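Local coordinates for uricase (Arthrobacter globiformis, PDB 2YZC), which catalyses the oxidation of uric acid by molecular oxygen to 5-hydroxyisourate, which is processed further to allantoin, at residues I240-S246 against I279-R285; E143-V147 against R289-W295; T85-L90 against R133-L137. All coordinates share one frame; numbering follows the deposited sequence.

Overall arrangement
All three contacts reach one antiparallel sheet but hold it differently. Contact 1 joins two of its strands edge to edge by backbone bonds; it is partly buried, and its 279-285 strand continues the sheet into a second subunit. Contact 2 lays a loop and 3-10 turn over strand 143-147, mainly by apolar packing, and contact 3 sets helix 85-90 on strand 133-137, with leucines and a salt bridge joined by a bound water; both are buried. Contacts 2 and 3 lie on neighbouring strands, linked by a probable hydrogen bond of Val136 N to Val147 O. Trp295 of contact 2 meets Glu242 and Lys244 of contact 1, whereas contacts 1 and 3 lie apart, nearest atoms about 9 Å.

Contact 1 of 3, residues I240-S246 against I279-R285; sequences IDEIKMS and IEATIQR
Strands Ile240-Ser246 and Ile279-Arg285 run antiparallel, at 168° between their directions and 4.8 Å between axes, with Ile243/Ile283 and Met245/Ala281 as hydrogen-bonded pairs and Glu242/Gln284, Lys244/Thr282 and Ser246/Glu280 as non-hydrogen-bonded ones. The straightest rung is Ile283 N to Ile243 O, 2.9 Å and 175° at the hydrogen. Beyond the last bridge Arg285 N still donates to Asp241 O. The Arg285 chain then bends at chi3 (-65°), which turns the guanidinium back so that NE and NH2 both make bent bonds to Ile240 O, NH2 at 3.0 Å and NE at 3.2 Å, NH2 also serving Ile234 O. Asp241 OD1 lies at the guanidinium edge, in plane, but 3.9 Å from Arg285 NE, a long salt bridge. A leucine at Arg285 would probably leave the Ile240 and Ile234 carbonyls without these donors and Asp241 with one positive neighbour fewer. At the other end Ser246 OG donates to Glu280 OE1 (2.7 Å), on the anti side and well out of the carboxylate plane; Glu280 OE2 is bonded to Gln19 of the second subunit. On this same face the extended Lys244 chain runs alongside Thr282, its CE 3.3 Å from Thr282 OG1, and continues to a cation-pi contact with Trp295, while Glu242 OE1 is taken by Trp295 NE1 and Arg191. The other face is apolar: Ile243 and Ile283 lie side by side, CG2 to CB 3.9 Å. Helix 222-236 covers it through Met226 on Ile279 and Ala281 and Tyr227 on Ile283, and helix 199-216 through Leu210 on Ile243. Ile279 also touches the bound allantoate. Strand 182-192 pairs with the other edge of 240-246, and a strand of the second subunit pairs with 279-285, carrying the sheet across the interface.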
# COMPACT_ATOMS: atom_id res chain seq x y z
N ILE A 240 -20.78 6.98 -26.59
CA ILE A 240 -20.67 7.26 -25.16
C ILE A 240 -21.81 8.15 -24.68
O ILE A 240 -22.05 9.22 -25.23
CB ILE A 240 -19.31 7.94 -24.82
CG1 ILE A 240 -18.16 6.99 -25.17
CG2 ILE A 240 -19.28 8.32 -23.35
CD1 ILE A 240 -16.75 7.56 -24.90
N ASP A 241 -22.53 7.70 -23.65
CA ASP A 241 -23.64 8.48 -23.11
C ASP A 241 -23.24 9.40 -21.97
O ASP A 241 -23.88 10.43 -21.73
CB ASP A 241 -24.76 7.56 -22.64
CG ASP A 241 -25.86 7.42 -23.66
OD1 ASP A 241 -25.72 7.98 -24.77
OD2 ASP A 241 -26.87 6.74 -23.35
N GLU A 242 -22.19 9.03 -21.25
CA GLU A 242 -21.74 9.84 -20.13
C GLU A 242 -20.36 9.43 -19.66
O GLU A 242 -19.92 8.31 -19.87
CB GLU A 242 -22.72 9.70 -18.96
CG GLU A 242 -23.00 8.25 -18.58
CD GLU A 242 -23.90 8.12 -17.37
OE1 GLU A 242 -24.46 7.02 -17.15
OE2 GLU A 242 -24.03 9.12 -16.63
N ILE A 243 -19.68 10.37 -19.04
CA ILE A 243 -18.35 10.11 -18.51
C ILE A 243 -18.31 10.74 -17.13
O ILE A 243 -18.80 11.85 -16.92
CB ILE A 243 -17.25 10.70 -19.42
CG1 ILE A 243 -15.87 10.42 -18.80
CG2 ILE A 243 -17.47 12.20 -19.61
CD1 ILE A 243 -14.72 10.80 -19.70
N LYS A 244 -17.76 10.00 -16.18
CA LYS A 244 -17.65 10.48 -14.81
C LYS A 244 -16.18 10.57 -14.49
O LYS A 244 -15.40 9.70 -14.85
CB LYS A 244 -18.32 9.51 -13.84
CG LYS A 244 -19.82 9.42 -13.99
CD LYS A 244 -20.42 8.58 -12.88
CE LYS A 244 -21.94 8.73 -12.85
NZ LYS A 244 -22.51 8.05 -11.66
N MET A 245 -15.80 11.64 -13.79
CA MET A 245 -14.41 11.81 -13.41
C MET A 245 -14.29 12.16 -11.94
O MET A 245 -15.17 12.81 -11.36
CB MET A 245 -13.76 12.91 -14.26
CG MET A 245 -13.60 12.53 -15.72
SD MET A 245 -13.15 13.93 -16.73
CE MET A 245 -14.75 14.48 -17.24
N SER A 246 -13.19 11.71 -11.35
CA SER A 246 -12.88 11.96 -9.96
C SER A 246 -11.44 12.44 -10.02
O SER A 246 -10.52 11.66 -10.26
CB SER A 246 -12.99 10.67 -9.15
OG SER A 246 -12.75 10.92 -7.78
N ILE A 279 -12.39 16.92 -6.71
CA ILE A 279 -13.42 17.46 -7.60
C ILE A 279 -13.98 16.33 -8.44
O ILE A 279 -13.23 15.60 -9.10
CB ILE A 279 -12.81 18.57 -8.51
CG1 ILE A 279 -12.66 19.88 -7.72
CG2 ILE A 279 -13.71 18.83 -9.71
CD1 ILE A 279 -11.78 19.80 -6.48
N GLU A 280 -15.30 16.17 -8.43
CA GLU A 280 -15.92 15.08 -9.18
C GLU A 280 -17.18 15.53 -9.92
O GLU A 280 -17.92 16.40 -9.45
CB GLU A 280 -16.28 13.94 -8.23
CG GLU A 280 -15.29 13.78 -7.07
CD GLU A 280 -15.54 12.53 -6.24
OE1 GLU A 280 -15.13 11.44 -6.68
OE2 GLU A 280 -16.15 12.64 -5.16
N ALA A 281 -17.42 14.93 -11.08
CA ALA A 281 -18.59 15.29 -11.86
C ALA A 281 -18.92 14.31 -12.96
O ALA A 281 -18.07 13.53 -13.41
CB ALA A 281 -18.41 16.68 -12.46
N THR A 282 -20.17 14.36 -13.40
CA THR A 282 -20.68 13.53 -14.47
C THR A 282 -21.03 14.47 -15.62
O THR A 282 -21.76 15.45 -15.42
CB THR A 282 -21.97 12.80 -14.05
OG1 THR A 282 -21.74 12.04 -12.87
CG2 THR A 282 -22.44 11.88 -15.17
N ILE A 283 -20.49 14.20 -16.80
CA ILE A 283 -20.79 14.99 -17.98
C ILE A 283 -21.64 14.04 -18.83
O ILE A 283 -21.18 12.95 -19.18
CB ILE A 283 -19.50 15.38 -18.74
CG1 ILE A 283 -18.61 16.23 -17.83
CG2 ILE A 283 -19.85 16.15 -19.99
CD1 ILE A 283 -19.23 17.54 -17.40
N GLN A 284 -22.86 14.45 -19.14
CA GLN A 284 -23.78 13.61 -19.90
C GLN A 284 -24.26 14.15 -21.24
O GLN A 284 -24.25 15.36 -21.48
CB GLN A 284 -25.02 13.31 -19.05
CG GLN A 284 -24.79 12.42 -17.85
CD GLN A 284 -26.06 12.15 -17.07
OE1 GLN A 284 -26.15 11.18 -16.31
NE2 GLN A 284 -27.06 13.01 -17.24
N ARG A 285 -24.68 13.23 -22.10
CA ARG A 285 -25.23 13.60 -23.40
C ARG A 285 -26.66 14.01 -23.04
O ARG A 285 -27.35 13.29 -22.33
CB ARG A 285 -25.23 12.39 -24.33
CG ARG A 285 -25.70 12.67 -25.75
CD ARG A 285 -25.62 11.41 -26.61
NE ARG A 285 -24.24 10.95 -26.78
CZ ARG A 285 -23.33 11.57 -27.52
NH1 ARG A 285 -23.65 12.68 -28.17
NH2 ARG A 285 -22.09 11.09 -27.60

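Contact 2 of 3, residues E143-V147 against R289-W295; sequences EQAIV and RADHPIW
Ala145 and Val147 meet Ile294 and Trp295 through apolar side chains. With CG1 anti to the backbone N (chi1 -167°) and the chain extended beyond it (chi2 165°), Ile294 CD1 reaches the strand, 3.7 Å from Val147 CG2 and 3.4 Å from the backbone atom Ala145 O. The Val147 and Ile294 side chains run antiparallel alongside each other, so that CD1 and CG2 of Ile294 both lie against Val147 CG2. Trp295 crosses Val147 obliquely: Val147 CG2 stands over one ring face, offset toward the rim, and CG1 is 3.8 Å from Trp295 CH2, the indole NE1 being engaged by Glu242. The Ala145 methyl packs obliquely on the His292 ring, CB to NE2 3.4 Å. In the T-fold of uricase, an antiparallel sheet with helices on one face, the tail after strand 276-285 here covers the face that Ala145 and Val147 present, whereas Ile146 points the other way and packs on helix 85-99. Within the tail, Trp295 N bonds to His292 O at 3.2 Å, closing the turn that presents Ile294 and His292 together. Among charged groups, a long salt bridge of Glu143 with Arg289 is doubtful, since the carboxylate is modelled too close to a neighbour. Pro293 CD lies over one face of the Arg289 guanidinium.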
# COMPACT_ATOMS: atom_id res chain seq x y z
N GLU A 143 -30.21 -6.92 -21.22
CA GLU A 143 -29.44 -5.69 -21.30
C GLU A 143 -27.99 -5.90 -20.89
O GLU A 143 -27.70 -6.48 -19.85
CB GLU A 143 -30.05 -4.60 -20.41
CG GLU A 143 -29.53 -3.20 -20.74
CD GLU A 143 -29.81 -2.17 -19.66
OE1 GLU A 143 -30.93 -2.15 -19.11
OE2 GLU A 143 -28.90 -1.36 -19.37
N GLN A 144 -27.08 -5.42 -21.74
CA GLN A 144 -25.65 -5.51 -21.49
C GLN A 144 -25.10 -4.08 -21.44
O GLN A 144 -25.13 -3.37 -22.44
CB GLN A 144 -24.98 -6.29 -22.62
CG GLN A 144 -25.34 -7.76 -22.63
CD GLN A 144 -25.20 -8.39 -24.00
OE1 GLN A 144 -24.41 -7.93 -24.83
NE2 GLN A 144 -25.95 -9.46 -24.24
N ALA A 145 -24.61 -3.68 -20.27
CA ALA A 145 -24.07 -2.33 -20.09
C ALA A 145 -22.58 -2.40 -19.80
O ALA A 145 -22.16 -3.18 -18.94
CB ALA A 145 -24.78 -1.64 -18.94
N ILE A 146 -21.81 -1.59 -20.51
CA ILE A 146 -20.36 -1.56 -20.35
C ILE A 146 -19.81 -0.18 -20.02
O ILE A 146 -20.16 0.82 -20.66
CB ILE A 146 -19.65 -2.04 -21.63
CG1 ILE A 146 -20.05 -3.49 -21.94
CG2 ILE A 146 -18.14 -1.93 -21.47
CD1 ILE A 146 -19.51 -4.00 -23.26
N VAL A 147 -18.94 -0.14 -19.01
CA VAL A 147 -18.28 1.08 -18.58
C VAL A 147 -16.77 0.84 -18.66
O VAL A 147 -16.26 -0.07 -18.01
CB VAL A 147 -18.64 1.45 -17.11
CG1 VAL A 147 -17.71 2.54 -16.59
CG2 VAL A 147 -20.09 1.92 -17.04
N ARG A 289 -29.93 8.56 -20.02
CA ARG A 289 -30.33 8.01 -18.73
C ARG A 289 -29.65 8.74 -17.57
O ARG A 289 -28.44 8.98 -17.59
CB ARG A 289 -29.99 6.52 -18.68
CG ARG A 289 -30.69 5.76 -17.57
CD ARG A 289 -30.66 4.27 -17.87
NE ARG A 289 -31.30 3.48 -16.82
CZ ARG A 289 -31.43 2.16 -16.87
NH1 ARG A 289 -30.96 1.49 -17.91
NH2 ARG A 289 -32.02 1.51 -15.87
N ALA A 290 -30.44 9.09 -16.56
CA ALA A 290 -29.96 9.82 -15.40
C ALA A 290 -29.11 9.01 -14.42
O ALA A 290 -28.03 9.45 -14.03
CB ALA A 290 -31.15 10.45 -14.66
N ASP A 291 -29.60 7.85 -14.01
CA ASP A 291 -28.87 7.04 -13.05
C ASP A 291 -28.82 5.56 -13.39
O ASP A 291 -29.46 4.73 -12.74
CB ASP A 291 -29.49 7.22 -11.66
N HIS A 292 -28.03 5.22 -14.41
CA HIS A 292 -27.91 3.82 -14.80
C HIS A 292 -27.43 3.02 -13.60
O HIS A 292 -26.50 3.42 -12.90
CB HIS A 292 -26.91 3.66 -15.95
CG HIS A 292 -26.97 2.32 -16.60
ND1 HIS A 292 -27.47 2.13 -17.87
CD2 HIS A 292 -26.66 1.09 -16.13
CE1 HIS A 292 -27.46 0.84 -18.16
NE2 HIS A 292 -26.98 0.19 -17.12
N PRO A 293 -28.08 1.87 -13.32
CA PRO A 293 -27.75 0.99 -12.20
C PRO A 293 -26.29 0.52 -12.13
O PRO A 293 -25.80 0.20 -11.05
CB PRO A 293 -28.71 -0.18 -12.39
CG PRO A 293 -29.90 0.47 -13.00
CD PRO A 293 -29.28 1.38 -14.03
N ILE A 294 -25.61 0.48 -13.27
CA ILE A 294 -24.22 0.03 -13.28
C ILE A 294 -23.31 0.89 -12.40
O ILE A 294 -22.27 0.43 -11.92
CB ILE A 294 -23.65 0.01 -14.73
CG1 ILE A 294 -22.34 -0.77 -14.77
CG2 ILE A 294 -23.43 1.43 -15.24
CD1 ILE A 294 -21.90 -1.15 -16.18
N TRP A 295 -23.70 2.14 -12.17
CA TRP A 295 -22.90 3.04 -11.35
C TRP A 295 -22.97 2.72 -9.87
O TRP A 295 -22.09 3.11 -9.10
CB TRP A 295 -23.32 4.49 -11.59
CG TRP A 295 -23.03 4.97 -12.98
CD1 TRP A 295 -23.93 5.37 -13.92
CD2 TRP A 295 -21.73 5.09 -13.59
NE1 TRP A 295 -23.28 5.73 -15.08
CE2 TRP A 295 -21.93 5.57 -14.90
CE3 TRP A 295 -20.42 4.83 -13.15
CZ2 TRP A 295 -20.87 5.81 -15.78
CZ3 TRP A 295 -19.37 5.07 -14.03
CH2 TRP A 295 -19.60 5.56 -15.33

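Contact 3 of 3, residues T85-L90 against R133-L137; sequences TEEFLL and RTAVL
Leu89 and Leu90 of the helix pack against Ala135 and Leu137 of strand 133-137, the helix-on-sheet layer of the T-fold, with helix and strand directions 27° apart. Leu137 CD2 approaches the helix backbone closely, 3.3 Å from Leu89 O. Its CD1 meets Leu90 CD2 at 3.8 Å, the two leucine chains crossing at about a right angle. Ala135 CB is met by Leu89 CD1 and Glu86 CG, both at 3.9 Å, and more loosely by Thr85 CG2; the small methyl is consistent with the close approach here, the CA atoms of Glu86 and Ala135 being 6.2 Å apart. Beyond CG the Glu86 chain is bent (chi2 93°), and this bend brings the carboxylate round to Arg133. Their planes stand 68° apart, and Arg133 NH2 reaches both oxygens by weak hydrogen bonds within the salt bridge, OE1 at 3.0 Å and OE2 at 3.3 Å. One nitrogen thus straddles the carboxylate, instead of two nitrogens gripping it in parallel.

The Arg133 chain is extended as far as NE, and its NH1 is held by Asp200 in a second salt bridge, so two acidic residues share the guanidinium, through NH1 and NH2; the two carboxylates would probably balance its buried charge. Phe199 and Tyr203 of helix 199-216 pack on Arg133, and Gln112 bonds Thr85 OG1. Strands 103-117 and 143-157 flank strand 131-140 with backbone hydrogen bonds. A water ties the polar end together: it accepts from Arg133 NE and donates to Glu86 OE2 and to the carbonyl of Thr134, its oxygen 2.8 Å from Thr134 O.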
# COMPACT_ATOMS: atom_id res chain seq x y z
N THR A 85 -10.50 -6.77 -23.79
CA THR A 85 -10.92 -7.08 -22.43
C THR A 85 -12.45 -7.06 -22.34
O THR A 85 -13.05 -7.93 -21.72
CB THR A 85 -10.33 -6.05 -21.45
OG1 THR A 85 -8.90 -6.13 -21.50
CG2 THR A 85 -10.81 -6.31 -20.04
N GLU A 86 -13.07 -6.07 -22.97
CA GLU A 86 -14.53 -5.98 -22.93
C GLU A 86 -15.19 -7.21 -23.56
O GLU A 86 -16.18 -7.72 -23.05
CB GLU A 86 -15.01 -4.70 -23.62
CG GLU A 86 -14.66 -3.44 -22.85
CD GLU A 86 -13.35 -2.80 -23.29
OE1 GLU A 86 -12.41 -3.53 -23.67
OE2 GLU A 86 -13.26 -1.55 -23.23
N GLU A 87 -14.64 -7.68 -24.67
CA GLU A 87 -15.21 -8.85 -25.33
C GLU A 87 -15.01 -10.11 -24.50
O GLU A 87 -15.82 -11.04 -24.54
CB GLU A 87 -14.60 -9.01 -26.73
CG GLU A 87 -15.06 -7.89 -27.66
CD GLU A 87 -14.25 -7.82 -28.93
OE1 GLU A 87 -14.37 -8.73 -29.77
OE2 GLU A 87 -13.49 -6.84 -29.09
N PHE A 88 -13.94 -10.15 -23.71
CA PHE A 88 -13.68 -11.29 -22.85
C PHE A 88 -14.76 -11.30 -21.77
O PHE A 88 -15.34 -12.35 -21.47
CB PHE A 88 -12.30 -11.18 -22.20
CG PHE A 88 -11.93 -12.37 -21.35
CD1 PHE A 88 -11.89 -13.65 -21.90
CD2 PHE A 88 -11.59 -12.20 -20.01
CE1 PHE A 88 -11.52 -14.75 -21.12
CE2 PHE A 88 -11.21 -13.29 -19.22
CZ PHE A 88 -11.18 -14.57 -19.78
N LEU A 89 -15.03 -10.14 -21.19
CA LEU A 89 -16.03 -10.04 -20.14
C LEU A 89 -17.42 -10.40 -20.68
O LEU A 89 -18.22 -11.04 -19.99
CB LEU A 89 -16.05 -8.63 -19.54
CG LEU A 89 -14.77 -8.16 -18.82
CD1 LEU A 89 -14.98 -6.74 -18.32
CD2 LEU A 89 -14.44 -9.10 -17.67
N LEU A 90 -17.71 -9.97 -21.91
CA LEU A 90 -19.01 -10.26 -22.52
C LEU A 90 -19.23 -11.76 -22.66
O LEU A 90 -20.33 -12.27 -22.43
CB LEU A 90 -19.10 -9.58 -23.89
CG LEU A 90 -19.37 -8.06 -23.86
CD1 LEU A 90 -19.10 -7.44 -25.22
CD2 LEU A 90 -20.82 -7.82 -23.44
N ARG A 133 -6.05 0.37 -17.33
CA ARG A 133 -7.32 0.43 -18.04
C ARG A 133 -8.33 -0.47 -17.33
O ARG A 133 -7.98 -1.56 -16.86
CB ARG A 133 -7.10 -0.03 -19.49
CG ARG A 133 -8.37 -0.25 -20.30
CD ARG A 133 -8.00 -0.57 -21.75
NE ARG A 133 -9.15 -0.98 -22.54
CZ ARG A 133 -9.10 -1.32 -23.82
NH1 ARG A 133 -7.94 -1.29 -24.47
NH2 ARG A 133 -10.19 -1.72 -24.46
N THR A 134 -9.58 -0.02 -17.26
CA THR A 134 -10.61 -0.79 -16.60
C THR A 134 -11.83 -1.00 -17.48
O THR A 134 -12.08 -0.24 -18.42
CB THR A 134 -11.08 -0.09 -15.30
OG1 THR A 134 -11.75 1.14 -15.63
CG2 THR A 134 -9.90 0.22 -14.39
N ALA A 135 -12.59 -2.04 -17.17
CA ALA A 135 -13.81 -2.35 -17.90
C ALA A 135 -14.75 -3.04 -16.92
O ALA A 135 -14.33 -3.88 -16.12
CB ALA A 135 -13.52 -3.25 -19.10
N VAL A 136 -16.02 -2.68 -16.98
CA VAL A 136 -17.03 -3.27 -16.12
C VAL A 136 -18.23 -3.57 -16.98
O VAL A 136 -18.69 -2.72 -17.74
CB VAL A 136 -17.48 -2.31 -15.00
CG1 VAL A 136 -18.65 -2.91 -14.23
CG2 VAL A 136 -16.33 -2.02 -14.04
N LEU A 137 -18.72 -4.80 -16.88
CA LEU A 137 -19.90 -5.21 -17.63
C LEU A 137 -20.96 -5.63 -16.63
O LEU A 137 -20.66 -6.34 -15.67
CB LEU A 137 -19.59 -6.42 -18.54
CG LEU A 137 -20.83 -7.20 -19.01
CD1 LEU A 137 -21.62 -6.39 -20.03
CD2 LEU A 137 -20.41 -8.54 -19.62
O HOH W 1 -11.61 -0.98 -21.10